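Putative transporter (Clostridium difficile 630, PDB 3LV9) is a putative membrane transporter of the UPF0053 family, whose paired CBS domains form this fragment and which may bind flavin adenine dinucleotide. Local coordinates at residues A[80-83]-A[84-88]. Sequence-based numbering, arbitrary orientation.
Sequences NQKI and NENKI
K82 NZ donates a hydrogen bond of 2.8 Å to the side-chain oxygen OD1 of N86, four residues further on, while the same ammonium group forms a salt bridge to E44. The two side chains run alongside each other and point the same way; K82 sets off with CG anti to its backbone N (chi1 -179°), then bends at chi2 (74°), which brings CE and NZ over to the amide. The backbone ties the pair a second time: N86 N donates a hydrogen bond to K82 O at 2.8 Å, with the donor above the carbonyl plane and an N-H...O angle of only 131°. N86, the first residue beyond the helix, has positive phi, and the chain leaves the helix there. Just before it, N84 N to N80 O and E85 N to Q81 O are straighter i to i+4 hydrogen bonds. The side chain of I88 crosses that of Q81 at about a right angle, with Q81 OE1 3.4 Å from I88 CG2; OE1 also accepts a hydrogen bond from E89 N. Residues 80-88 are the C-terminal end of helix 75-85, which follows strand 69-74 in the first CBS domain, together with the loop that leaves it; L140 and V144 of the second subunit pack on I83 and K82, respectively.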
ATOM      1  N   ASN A  80     -13.739   5.766  -2.546  1.00 30.23           N
ATOM      2  CA  ASN A  80     -14.290   7.032  -3.052  1.00 31.04           C
ATOM      3  C   ASN A  80     -15.603   6.841  -3.837  1.00 31.36           C
ATOM      4  O   ASN A  80     -16.495   7.691  -3.740  1.00 32.75           O
ATOM      5  CB  ASN A  80     -13.277   7.783  -3.928  1.00 31.30           C
ATOM      6  CG  ASN A  80     -12.124   8.405  -3.112  1.00 31.62           C
ATOM      7  OD1 ASN A  80     -12.282   8.690  -1.926  1.00 33.16           O
ATOM      8  ND2 ASN A  80     -10.965   8.602  -3.756  1.00 29.69           N
ATOM      9  N   GLN A  81     -15.757   5.742  -4.581  1.00 30.22           N
ATOM     10  CA  GLN A  81     -17.038   5.506  -5.258  1.00 29.64           C
ATOM     11  C   GLN A  81     -18.130   5.352  -4.235  1.00 29.99           C
ATOM     12  O   GLN A  81     -19.190   5.926  -4.361  1.00 30.71           O
ATOM     13  CB  GLN A  81     -17.002   4.252  -6.132  1.00 28.82           C
ATOM     14  CG  GLN A  81     -16.421   4.472  -7.490  1.00 26.28           C
ATOM     15  CD  GLN A  81     -16.611   3.273  -8.423  1.00 27.93           C
ATOM     16  OE1 GLN A  81     -16.831   2.121  -7.977  1.00 24.86           O
ATOM     17  NE2 GLN A  81     -16.537   3.542  -9.735  1.00 23.08           N
ATOM     18  N   LYS A  82     -17.864   4.575  -3.206  1.00 30.09           N
ATOM     19  CA  LYS A  82     -18.922   4.177  -2.301  1.00 30.35           C
ATOM     20  C   LYS A  82     -19.333   5.353  -1.448  1.00 30.45           C
ATOM     21  O   LYS A  82     -20.513   5.542  -1.153  1.00 30.71           O
ATOM     22  CB  LYS A  82     -18.466   3.032  -1.396  1.00 29.66           C
ATOM     23  CG  LYS A  82     -19.537   2.534  -0.427  1.00 30.75           C
ATOM     24  CD  LYS A  82     -20.612   1.724  -1.132  1.00 32.47           C
ATOM     25  CE  LYS A  82     -21.673   1.232  -0.170  1.00 34.45           C
ATOM     26  NZ  LYS A  82     -22.868   0.720  -0.939  1.00 32.67           N
ATOM     27  N   ILE A  83     -18.349   6.126  -1.039  1.00 30.83           N
ATOM     28  CA  ILE A  83     -18.590   7.273  -0.209  1.00 31.30           C
ATOM     29  C   ILE A  83     -19.328   8.340  -1.001  1.00 31.53           C
ATOM     30  O   ILE A  83     -20.329   8.875  -0.541  1.00 31.54           O
ATOM     31  CB  ILE A  83     -17.285   7.938   0.289  1.00 31.43           C
ATOM     32  CG1 ILE A  83     -16.561   7.073   1.322  1.00 31.88           C
ATOM     33  CG2 ILE A  83     -17.611   9.332   0.886  1.00 31.81           C
ATOM     34  CD1 ILE A  83     -15.188   7.628   1.723  1.00 27.43           C
ATOM     35  N   ASN A  84     -18.820   8.658  -2.186  1.00 31.45           N
ATOM     36  CA  ASN A  84     -19.404   9.742  -2.963  1.00 32.15           C
ATOM     37  C   ASN A  84     -20.803   9.389  -3.530  1.00 32.37           C
ATOM     38  O   ASN A  84     -21.719  10.225  -3.472  1.00 32.10           O
ATOM     39  CB  ASN A  84     -18.428  10.177  -4.059  1.00 32.30           C
ATOM     40  CG  ASN A  84     -17.061  10.667  -3.480  1.00 35.32           C
ATOM     41  OD1 ASN A  84     -16.857  10.768  -2.242  1.00 32.66           O
ATOM     42  ND2 ASN A  84     -16.123  10.971  -4.391  1.00 38.46           N
ATOM     43  N   GLU A  85     -20.989   8.145  -4.004  1.00 31.98           N
ATOM     44  CA  GLU A  85     -22.255   7.747  -4.673  1.00 32.15           C
ATOM     45  C   GLU A  85     -23.087   6.624  -4.070  1.00 30.89           C
ATOM     46  O   GLU A  85     -24.155   6.333  -4.564  1.00 31.45           O
ATOM     47  CB  GLU A  85     -21.920   7.384  -6.100  1.00 32.53           C
ATOM     48  CG  GLU A  85     -20.980   8.421  -6.712  1.00 36.53           C
ATOM     49  CD  GLU A  85     -20.856   8.260  -8.191  1.00 40.38           C
ATOM     50  OE1 GLU A  85     -19.900   7.531  -8.615  1.00 45.44           O
ATOM     51  OE2 GLU A  85     -21.729   8.835  -8.905  1.00 41.15           O
ATOM     52  N   ASN A  86     -22.594   5.988  -3.015  1.00 30.19           N
ATOM     53  CA  ASN A  86     -23.225   4.800  -2.441  1.00 29.06           C
ATOM     54  C   ASN A  86     -23.440   3.721  -3.485  1.00 28.22           C
ATOM     55  O   ASN A  86     -24.421   3.020  -3.464  1.00 27.90           O
ATOM     56  CB  ASN A  86     -24.526   5.161  -1.712  1.00 28.67           C
ATOM     57  CG  ASN A  86     -24.881   4.160  -0.567  1.00 28.81           C
ATOM     58  OD1 ASN A  86     -24.174   3.155  -0.301  1.00 27.50           O
ATOM     59  ND2 ASN A  86     -25.956   4.485   0.153  1.00 26.57           N
ATOM     60  N   LYS A  87     -22.484   3.588  -4.389  1.00 27.96           N
ATOM     61  CA  LYS A  87     -22.489   2.502  -5.324  1.00 28.26           C
ATOM     62  C   LYS A  87     -21.076   2.279  -5.894  1.00 28.10           C
ATOM     63  O   LYS A  87     -20.343   3.208  -6.197  1.00 27.22           O
ATOM     64  CB  LYS A  87     -23.516   2.805  -6.421  1.00 28.12           C
ATOM     65  CG  LYS A  87     -23.400   1.931  -7.663  1.00 31.06           C
ATOM     66  CD  LYS A  87     -24.596   2.131  -8.614  1.00 32.56           C
ATOM     67  CE  LYS A  87     -24.288   1.720 -10.041  1.00 34.89           C
ATOM     68  NZ  LYS A  87     -24.823   0.371 -10.353  1.00 37.18           N
ATOM     69  N   ILE A  88     -20.706   1.016  -6.020  1.00 29.29           N
ATOM     70  CA  ILE A  88     -19.458   0.641  -6.627  1.00 29.24           C
ATOM     71  C   ILE A  88     -19.750   0.214  -8.052  1.00 29.76           C
ATOM     72  O   ILE A  88     -20.627  -0.626  -8.285  1.00 29.68           O
ATOM     73  CB  ILE A  88     -18.781  -0.466  -5.859  1.00 29.20           C
ATOM     74  CG1 ILE A  88     -18.288   0.070  -4.504  1.00 30.12           C
ATOM     75  CG2 ILE A  88     -17.568  -0.969  -6.634  1.00 28.77           C
ATOM     76  CD1 ILE A  88     -18.188  -1.002  -3.367  1.00 27.42           C
TER